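Local coordinates for protein p1 (Rice yellow mottle virus, PDB 6TY0) that suppresses RNA silencing and probably takes part in viral spread, here as its N-terminal part, which carries a zinc finger, at residues 57-63 with 83-88; 1-5 with 41-45; 13-18 with 48-52. One frame throughout, in Å; residues are numbered along the deposited sequence.

Contact 1. Residues 57-63 with 83-88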
loop_
_atom_site.group_PDB
_atom_site.type_symbol
_atom_site.label_atom_id
_atom_site.label_comp_id
_atom_site.label_asym_id
_atom_site.label_seq_id
_atom_site.Cartn_x
_atom_site.Cartn_y
_atom_site.Cartn_z
ATOM N N TRP A 57 -4.770 -13.900 -6.050
ATOM C CA TRP A 57 -4.278 -12.542 -5.876
ATOM C C TRP A 57 -5.070 -11.580 -6.742
ATOM O O TRP A 57 -5.444 -11.878 -7.885
ATOM C CB TRP A 57 -2.828 -12.432 -6.304
ATOM C CG TRP A 57 -1.827 -13.053 -5.406
ATOM C CD1 TRP A 57 -1.163 -14.243 -5.616
ATOM C CD2 TRP A 57 -1.295 -12.504 -4.184
ATOM N NE1 TRP A 57 -0.254 -14.467 -4.584
ATOM C CE2 TRP A 57 -0.313 -13.414 -3.704
ATOM C CE3 TRP A 57 -1.558 -11.341 -3.445
ATOM C CZ2 TRP A 57 0.404 -13.190 -2.523
ATOM C CZ3 TRP A 57 -0.833 -11.114 -2.263
ATOM C CH2 TRP A 57 0.134 -12.043 -1.817
ATOM N N VAL A 58 -5.409 -10.454 -6.149
ATOM C CA VAL A 58 -5.884 -9.316 -6.898
ATOM C C VAL A 58 -4.687 -8.351 -6.924
ATOM O O VAL A 58 -4.026 -8.146 -5.909
ATOM C CB VAL A 58 -7.150 -8.665 -6.308
ATOM C CG1 VAL A 58 -6.943 -8.106 -4.915
ATOM C CG2 VAL A 58 -7.650 -7.578 -7.245
ATOM N N SER A 59 -4.347 -7.862 -8.095
ATOM C CA SER A 59 -3.254 -6.882 -8.192
ATOM C C SER A 59 -3.794 -5.562 -8.677
ATOM O O SER A 59 -4.709 -5.502 -9.529
ATOM C CB SER A 59 -2.172 -7.388 -9.142
ATOM O OG SER A 59 -2.631 -7.307 -10.478
ATOM N N VAL A 60 -3.262 -4.491 -8.125
ATOM C CA VAL A 60 -3.725 -3.184 -8.510
ATOM C C VAL A 60 -2.491 -2.363 -8.799
ATOM O O VAL A 60 -1.646 -2.186 -7.926
ATOM C CB VAL A 60 -4.597 -2.542 -7.426
ATOM C CG1 VAL A 60 -5.194 -1.218 -7.892
ATOM C CG2 VAL A 60 -5.720 -3.487 -6.993
ATOM N N SER A 61 -2.408 -1.881 -10.037
ATOM C CA SER A 61 -1.317 -1.081 -10.526
ATOM C C SER A 61 -1.786 0.323 -10.802
ATOM O O SER A 61 -2.833 0.541 -11.401
ATOM C CB SER A 61 -0.797 -1.649 -11.865
ATOM O OG SER A 61 -0.479 -3.020 -11.672
ATOM N N PHE A 62 -0.946 1.275 -10.451
ATOM C CA PHE A 62 -1.174 2.686 -10.791
ATOM C C PHE A 62 0.014 3.172 -11.606
ATOM O O PHE A 62 1.163 2.889 -11.280
ATOM C CB PHE A 62 -1.277 3.550 -9.537
ATOM C CG PHE A 62 -2.346 3.132 -8.584
ATOM C CD1 PHE A 62 -2.197 2.004 -7.796
ATOM C CD2 PHE A 62 -3.483 3.880 -8.447
ATOM C CE1 PHE A 62 -3.166 1.630 -6.888
ATOM C CE2 PHE A 62 -4.471 3.530 -7.542
ATOM C CZ PHE A 62 -4.314 2.406 -6.747
ATOM N N ALA A 63 -0.255 3.886 -12.681
ATOM C CA ALA A 63 0.844 4.528 -13.432
ATOM C C ALA A 63 0.361 5.851 -14.014
ATOM O O ALA A 63 -0.736 5.880 -14.575
ATOM C CB ALA A 63 1.274 3.616 -14.552
ATOM N N ILE A 83 -8.396 -13.514 -11.086
ATOM C CA ILE A 83 -8.996 -12.231 -10.830
ATOM C C ILE A 83 -8.403 -11.229 -11.860
ATOM O O ILE A 83 -7.193 -11.107 -11.966
ATOM C CB ILE A 83 -8.717 -11.780 -9.383
ATOM C CG1 ILE A 83 -9.235 -12.850 -8.369
ATOM C CG2 ILE A 83 -9.411 -10.444 -9.123
ATOM C CD1 ILE A 83 -8.835 -12.593 -6.915
ATOM N N PRO A 84 -9.247 -10.522 -12.606
ATOM C CA PRO A 84 -8.647 -9.609 -13.588
ATOM C C PRO A 84 -7.699 -8.572 -12.898
ATOM O O PRO A 84 -8.042 -8.027 -11.850
ATOM C CB PRO A 84 -9.843 -8.905 -14.232
ATOM C CG PRO A 84 -11.050 -9.758 -13.904
ATOM C CD PRO A 84 -10.724 -10.451 -12.605
ATOM N N PRO A 85 -6.507 -8.347 -13.473
ATOM C CA PRO A 85 -5.595 -7.272 -13.040
ATOM C C PRO A 85 -6.296 -5.933 -13.124
ATOM O O PRO A 85 -7.050 -5.705 -14.038
ATOM C CB PRO A 85 -4.474 -7.311 -14.084
ATOM C CG PRO A 85 -4.642 -8.599 -14.828
ATOM C CD PRO A 85 -6.094 -8.938 -14.766
ATOM N N VAL A 86 -6.129 -5.065 -12.135
ATOM C CA VAL A 86 -6.730 -3.726 -12.166
ATOM C C VAL A 86 -5.621 -2.745 -12.494
ATOM O O VAL A 86 -4.548 -2.789 -11.888
ATOM C CB VAL A 86 -7.331 -3.341 -10.810
ATOM C CG1 VAL A 86 -7.963 -1.933 -10.867
ATOM C CG2 VAL A 86 -8.336 -4.406 -10.379
ATOM N N HIS A 87 -5.883 -1.871 -13.443
ATOM C CA HIS A 87 -4.898 -0.910 -13.952
ATOM C C HIS A 87 -5.486 0.458 -13.912
ATOM O O HIS A 87 -6.521 0.686 -14.487
ATOM C CB HIS A 87 -4.568 -1.205 -15.411
ATOM C CG HIS A 87 -3.755 -2.430 -15.573
ATOM N ND1 HIS A 87 -2.511 -2.556 -15.005
ATOM C CD2 HIS A 87 -4.005 -3.595 -16.204
ATOM C CE1 HIS A 87 -2.025 -3.752 -15.280
ATOM N NE2 HIS A 87 -2.905 -4.395 -16.020
ATOM N N PHE A 88 -4.838 1.360 -13.198
ATOM C CA PHE A 88 -5.203 2.768 -13.228
ATOM C C PHE A 88 -4.092 3.476 -13.956
ATOM O O PHE A 88 -3.048 3.785 -13.372
ATOM C CB PHE A 88 -5.349 3.307 -11.806
ATOM C CG PHE A 88 -6.562 2.783 -11.111
ATOM C CD1 PHE A 88 -7.823 3.120 -11.574
ATOM C CD2 PHE A 88 -6.452 1.925 -10.052
ATOM C CE1 PHE A 88 -8.958 2.607 -10.956
ATOM C CE2 PHE A 88 -7.577 1.386 -9.439
ATOM C CZ PHE A 88 -8.839 1.743 -9.881
HETATM O O HOH W 1 -6.528 -14.196 -9.418
HETATM O O HOH W 2 -5.859 -9.147 -10.254
HETATM O O HOH W 3 -2.492 -4.866 -11.749
HETATM O O HOH W 4 -1.380 0.574 -14.444
#
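V60, S61 and F62 pair with V86, H87 and F88 as neighbouring parallel strands, whose axes come within 4.8 Å and diverge by 15°. The backbone bonds zigzag: V86 N gives to S59 O, S61 N to V86 O, F88 N to S61 O, and A63 N to F88 O at 2.9 Å. All four are nearly straight. Before V86 the chain of 83-85 swings outward, and waters bridge the gap. One water takes the N-H of I83 and gives to W57 O; a second takes the N-H of S59 and gives to I83 O.

The two faces of the pair differ. V60, F62, V86 and F88 share the buried face, where L4 and V41 also pack. The F62 and F88 rings are nearly parallel (30°) but offset, with centroids 5.2 Å apart and little overlap. F88 CD2 lies over one face of the F62 ring, 3.6 Å from F62 CE2. V60 CG1 meets the F88 ring at its edge, 3.9 Å from F88 CE2.

S59, S61 and H87 line the other side. S61 OG stands anti to its carbonyl carbon (chi1 -54°) and reaches a water 2.7 Å away. The same water binds S59 OG and gives a hydrogen bond to V86 O, so V86 O is gripped by both S61 N and water. S61 CB also touches H87 ND1 at 3.7 Å.

Strand 54-64 ends at the zinc ligand C64, and C92 follows soon after strand 86-90; the pair is thus apolar inward and hydrated outward.

Contact 2. Residues 1-5 with 41-45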
loop_
_atom_site.group_PDB
_atom_site.type_symbol
_atom_site.label_atom_id
_atom_site.label_comp_id
_atom_site.label_asym_id
_atom_site.label_seq_id
_atom_site.Cartn_x
_atom_site.Cartn_y
_atom_site.Cartn_z
ATOM N N MET A 1 -3.018 8.427 2.657
ATOM C CA MET A 1 -3.523 7.054 2.991
ATOM C C MET A 1 -4.977 6.977 2.594
ATOM O O MET A 1 -5.814 7.521 3.306
ATOM C CB MET A 1 -3.398 6.797 4.502
ATOM C CG MET A 1 -3.564 5.341 4.895
ATOM S SD MET A 1 -2.427 4.382 3.880
ATOM C CE MET A 1 -0.875 4.689 4.730
ATOM N N THR A 2 -5.279 6.382 1.443
ATOM C CA THR A 2 -6.656 6.279 0.972
ATOM C C THR A 2 -6.956 4.798 0.713
ATOM O O THR A 2 -6.157 4.107 0.094
ATOM C CB THR A 2 -6.894 7.069 -0.335
ATOM O OG1 THR A 2 -6.472 8.431 -0.185
ATOM C CG2 THR A 2 -8.390 7.018 -0.771
ATOM N N ARG A 3 -8.093 4.315 1.205
ATOM C CA ARG A 3 -8.511 2.935 0.989
ATOM C C ARG A 3 -9.170 2.822 -0.393
ATOM O O ARG A 3 -10.005 3.646 -0.758
ATOM C CB ARG A 3 -9.514 2.528 2.051
ATOM C CG ARG A 3 -9.894 1.066 2.057
ATOM C CD ARG A 3 -11.167 0.887 2.888
ATOM N NE ARG A 3 -11.000 1.263 4.304
ATOM C CZ ARG A 3 -10.910 0.409 5.337
ATOM N NH1 ARG A 3 -10.938 -0.918 5.152
ATOM N NH2 ARG A 3 -10.798 0.880 6.574
ATOM N N LEU A 4 -8.739 1.860 -1.194
ATOM C CA LEU A 4 -9.479 1.511 -2.424
ATOM C C LEU A 4 -10.114 0.127 -2.233
ATOM O O LEU A 4 -9.410 -0.859 -2.090
ATOM C CB LEU A 4 -8.544 1.462 -3.614
ATOM C CG LEU A 4 -9.275 1.175 -4.920
ATOM C CD1 LEU A 4 -9.662 2.479 -5.579
ATOM C CD2 LEU A 4 -8.398 0.359 -5.837
ATOM N N GLU A 5 -11.441 0.088 -2.209
ATOM C CA GLU A 5 -12.204 -1.121 -2.085
ATOM C C GLU A 5 -12.404 -1.807 -3.434
ATOM O O GLU A 5 -12.681 -1.148 -4.441
ATOM C CB GLU A 5 -13.594 -0.812 -1.505
ATOM C CG GLU A 5 -13.563 -0.119 -0.151
ATOM C CD GLU A 5 -14.823 -0.345 0.693
ATOM O OE1 GLU A 5 -15.860 -0.808 0.158
ATOM O OE2 GLU A 5 -14.767 -0.047 1.910
ATOM N N VAL A 41 -9.571 7.425 -10.391
ATOM C CA VAL A 41 -9.309 6.253 -9.558
ATOM C C VAL A 41 -10.538 5.974 -8.709
ATOM O O VAL A 41 -10.820 6.704 -7.779
ATOM C CB VAL A 41 -8.056 6.484 -8.696
ATOM C CG1 VAL A 41 -7.865 5.436 -7.623
ATOM C CG2 VAL A 41 -6.842 6.507 -9.612
ATOM N N ARG A 42 -11.276 4.926 -9.028
ATOM C CA ARG A 42 -12.510 4.632 -8.311
ATOM C C ARG A 42 -12.536 3.171 -7.957
ATOM O O ARG A 42 -11.985 2.343 -8.689
ATOM C CB ARG A 42 -13.736 4.952 -9.189
ATOM C CG ARG A 42 -13.831 6.421 -9.564
ATOM C CD ARG A 42 -14.790 6.699 -10.708
ATOM N NE ARG A 42 -14.981 8.140 -10.787
ATOM C CZ ARG A 42 -15.722 8.868 -9.939
ATOM N NH1 ARG A 42 -16.399 8.301 -8.936
ATOM N NH2 ARG A 42 -15.794 10.188 -10.101
ATOM N N ASP A 43 -13.234 2.870 -6.871
ATOM C CA ASP A 43 -13.381 1.489 -6.374
ATOM C C ASP A 43 -13.897 0.585 -7.489
ATOM O O ASP A 43 -14.961 0.829 -8.007
ATOM C CB ASP A 43 -14.351 1.446 -5.192
ATOM C CG ASP A 43 -13.824 2.169 -3.982
ATOM O OD1 ASP A 43 -12.595 2.273 -3.829
ATOM O OD2 ASP A 43 -14.634 2.621 -3.166
ATOM N N PRO A 44 -13.110 -0.418 -7.904
ATOM C CA PRO A 44 -13.572 -1.302 -8.958
ATOM C C PRO A 44 -14.464 -2.439 -8.487
ATOM O O PRO A 44 -14.399 -2.873 -7.317
ATOM C CB PRO A 44 -12.297 -1.929 -9.483
ATOM C CG PRO A 44 -11.372 -1.896 -8.345
ATOM C CD PRO A 44 -11.708 -0.663 -7.569
ATOM N N SER A 45 -15.212 -2.951 -9.453
ATOM C CA SER A 45 -16.114 -4.064 -9.299
ATOM C C SER A 45 -15.772 -5.092 -10.384
ATOM O O SER A 45 -15.773 -4.762 -11.567
ATOM C CB SER A 45 -17.530 -3.548 -9.449
ATOM O OG SER A 45 -18.453 -4.586 -9.217
#
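The carboxylate of D43 takes the N-H of E5 over one of its faces: E5 N stands 67° out of the carboxylate plane, 3.0 Å from D43 OD1. The bond is bent, with an N-H...O angle of 137°. E5 CB packs near the same group, 3.9 Å from D43 CG. The ring of P44 is met at its CD corner, where L4 CD2 comes to 3.9 Å and E5 O to 3.3 Å from P44 CD. L4 and the proline ring cross at about a right angle.

L4 fills the angle between D43, P44 and V41. Its CG is anti to the backbone N (chi1 -177°), and its two methyls divide the work. L4 CD1 lies 3.4 Å from D43 OD1 and 4.0 Å from V41 CG1, while CD2 faces P44.

The contact joins the start of strand 2-10 to the loop that leads into strand 45-51. These two strands are parallel neighbours in a mixed sheet, and P44 O, just before strand 45-51, accepts a backbone hydrogen bond from L7. On its other flank strand 2-10 pairs with strand 26-32, through T2 to H32 and L4 to V30.

D43 OD2 and E5 OE1 are 4.9 Å apart and probably repel mildly at this surface. Inward, L4 packs on V60 and V41 on F62. At the chain's beginning, M1 N hydrogen-bonds to E75 of the second subunit.

Contact 3. Residues 13-18 with 48-52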
loop_
_atom_site.group_PDB
_atom_site.type_symbol
_atom_site.label_atom_id
_atom_site.label_comp_id
_atom_site.label_asym_id
_atom_site.label_seq_id
_atom_site.Cartn_x
_atom_site.Cartn_y
_atom_site.Cartn_z
ATOM N N GLN A 13 -19.899 -18.744 -15.213
ATOM C CA GLN A 13 -19.527 -20.139 -15.256
ATOM C C GLN A 13 -19.252 -20.683 -13.889
ATOM O O GLN A 13 -19.046 -21.889 -13.749
ATOM C CB GLN A 13 -18.236 -20.348 -16.061
ATOM C CG GLN A 13 -18.132 -19.522 -17.331
ATOM C CD GLN A 13 -17.510 -18.137 -17.106
ATOM O OE1 GLN A 13 -16.320 -18.021 -16.799
ATOM N NE2 GLN A 13 -18.314 -17.085 -17.273
ATOM N N THR A 14 -19.141 -19.830 -12.872
ATOM C CA THR A 14 -18.882 -20.361 -11.530
ATOM C C THR A 14 -19.936 -19.946 -10.550
ATOM O O THR A 14 -19.827 -20.328 -9.406
ATOM C CB THR A 14 -17.513 -19.923 -10.951
ATOM O OG1 THR A 14 -17.445 -18.492 -10.917
ATOM C CG2 THR A 14 -16.365 -20.507 -11.771
ATOM N N ALA A 15 -20.952 -19.205 -10.984
ATOM C CA ALA A 15 -21.882 -18.596 -10.040
ATOM C C ALA A 15 -22.775 -19.617 -9.325
ATOM O O ALA A 15 -23.193 -19.383 -8.185
ATOM C CB ALA A 15 -22.743 -17.557 -10.724
ATOM N N ALA A 16 -23.071 -20.734 -9.992
ATOM C CA ALA A 16 -23.995 -21.734 -9.437
ATOM C C ALA A 16 -23.329 -22.411 -8.262
ATOM O O ALA A 16 -23.919 -22.536 -7.197
ATOM C CB ALA A 16 -24.371 -22.766 -10.505
ATOM N N LYS A 17 -22.074 -22.798 -8.444
ATOM C CA LYS A 17 -21.316 -23.394 -7.370
ATOM C C LYS A 17 -21.184 -22.428 -6.183
ATOM O O LYS A 17 -21.255 -22.845 -5.023
ATOM C CB LYS A 17 -19.947 -23.826 -7.857
ATOM C CG LYS A 17 -19.279 -24.804 -6.920
ATOM C CD LYS A 17 -17.970 -25.320 -7.497
ATOM C CE LYS A 17 -18.169 -26.396 -8.570
ATOM N NZ LYS A 17 -17.982 -27.767 -8.009
ATOM N N ALA A 18 -21.026 -21.135 -6.472
ATOM C CA ALA A 18 -20.870 -20.144 -5.404
ATOM C C ALA A 18 -22.171 -20.009 -4.635
ATOM O O ALA A 18 -22.167 -19.992 -3.406
ATOM C CB ALA A 18 -20.446 -18.794 -5.954
ATOM N N ALA A 48 -14.725 -12.701 -11.181
ATOM C CA ALA A 48 -13.700 -13.712 -11.208
ATOM C C ALA A 48 -14.306 -15.078 -10.949
ATOM O O ALA A 48 -15.490 -15.194 -10.599
ATOM C CB ALA A 48 -12.655 -13.411 -10.148
ATOM N N ASP A 49 -13.466 -16.102 -11.048
ATOM C CA ASP A 49 -13.923 -17.489 -10.946
ATOM C C ASP A 49 -13.950 -17.988 -9.514
ATOM O O ASP A 49 -12.894 -18.194 -8.917
ATOM C CB ASP A 49 -12.999 -18.422 -11.720
ATOM C CG ASP A 49 -13.161 -18.287 -13.237
ATOM O OD1 ASP A 49 -14.288 -18.023 -13.742
ATOM O OD2 ASP A 49 -12.117 -18.433 -13.898
ATOM N N PHE A 50 -15.154 -18.234 -9.003
ATOM C CA PHE A 50 -15.283 -18.824 -7.685
ATOM C C PHE A 50 -14.643 -20.204 -7.710
ATOM O O PHE A 50 -14.808 -20.961 -8.642
ATOM C CB PHE A 50 -16.731 -18.901 -7.234
ATOM C CG PHE A 50 -16.899 -19.651 -5.939
ATOM C CD1 PHE A 50 -16.637 -19.027 -4.721
ATOM C CD2 PHE A 50 -17.298 -20.987 -5.932
ATOM C CE1 PHE A 50 -16.743 -19.703 -3.528
ATOM C CE2 PHE A 50 -17.426 -21.666 -4.725
ATOM C CZ PHE A 50 -17.150 -21.022 -3.525
ATOM N N ASN A 51 -13.883 -20.519 -6.693
ATOM C CA ASN A 51 -13.323 -21.827 -6.571
ATOM C C ASN A 51 -13.135 -22.157 -5.105
ATOM O O ASN A 51 -12.452 -21.415 -4.405
ATOM C CB ASN A 51 -11.981 -21.876 -7.256
ATOM C CG ASN A 51 -11.391 -23.265 -7.233
ATOM O OD1 ASN A 51 -11.269 -23.897 -6.189
ATOM N ND2 ASN A 51 -11.021 -23.747 -8.391
ATOM N N PRO A 52 -13.712 -23.281 -4.633
ATOM C CA PRO A 52 -13.783 -23.503 -3.179
ATOM C C PRO A 52 -12.502 -23.861 -2.499
ATOM O O PRO A 52 -12.464 -23.836 -1.291
ATOM C CB PRO A 52 -14.784 -24.657 -3.027
ATOM C CG PRO A 52 -14.878 -25.274 -4.379
ATOM C CD PRO A 52 -14.636 -24.163 -5.365
#
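T14 turns its hydroxyl between its own backbone N and carbonyl carbon (chi1 58°), which aims OG1 at the backbone of F50. F50 extends its ring anti to its backbone N (chi1 173°) and carries it against the first turn of helix 15-21.

F50 N gives its hydrogen to T14 OG1 at 3.0 Å, with an N-H...O angle of 152°. T14 OG1 is also hydrogen-bonded to T11 OG1, so two polar groups fix the rotation of this hydroxyl. The methyl branch takes a different neighbour: T14 CG2 lies 3.5 Å from F50 O and also touches the side chain of D49. T14 is the N-cap residue, but its hydroxyl makes no capping bond; it is spent on F50 and T11. The carbonyl of T14 does start the helix, accepting the N-H of A18.

A18 sits over one face of the F50 ring. A18 CA stands over that face as a CH-pi contact, 3.9 Å from the F50 ring centroid. A18 CB covers the ring near its root, 3.6 Å from F50 CG. K17 runs past the outside, where K17 CD meets P52 CD at 4.1 Å.

D49 turns its carboxylate toward the loop. Its OD1 is bonded to T11 OG1, and its OD2 to N82 ND2. The amide of Q13 stands almost perpendicular to this carboxylate; Q13 OE1 and D49 OD1, both acceptors, merely come near each other.

The short helix thus lies against the end of strand 45-51, far from the zinc site. The strand itself pairs with strand 2-10 through A48 and with T81 of strand 80-81 through D49. Y23 and Y79 also pack on F50, and P10 touches A18.

Along the chain the segments of contacts 2 and 3 alternate, and both contacts close before contact 1 opens. Contacts 2 and 3 both reach the mixed sheet in which strands 2-10 and 45-51 are neighbours. Their centres are about 24 Å apart, on opposite sides of the chain's centre. Contact 1 lies in the other sheet, between strands 54-64 and 86-90. Its centre is about 11 Å from that of contact 2 and 21 Å from that of contact 3. The two sheets meet where F88 packs on L4 and I83 on A48; F62 packs on the loop residue V41. The zinc site lies past the A63 end of contact 1, and contact 3 lies away from it.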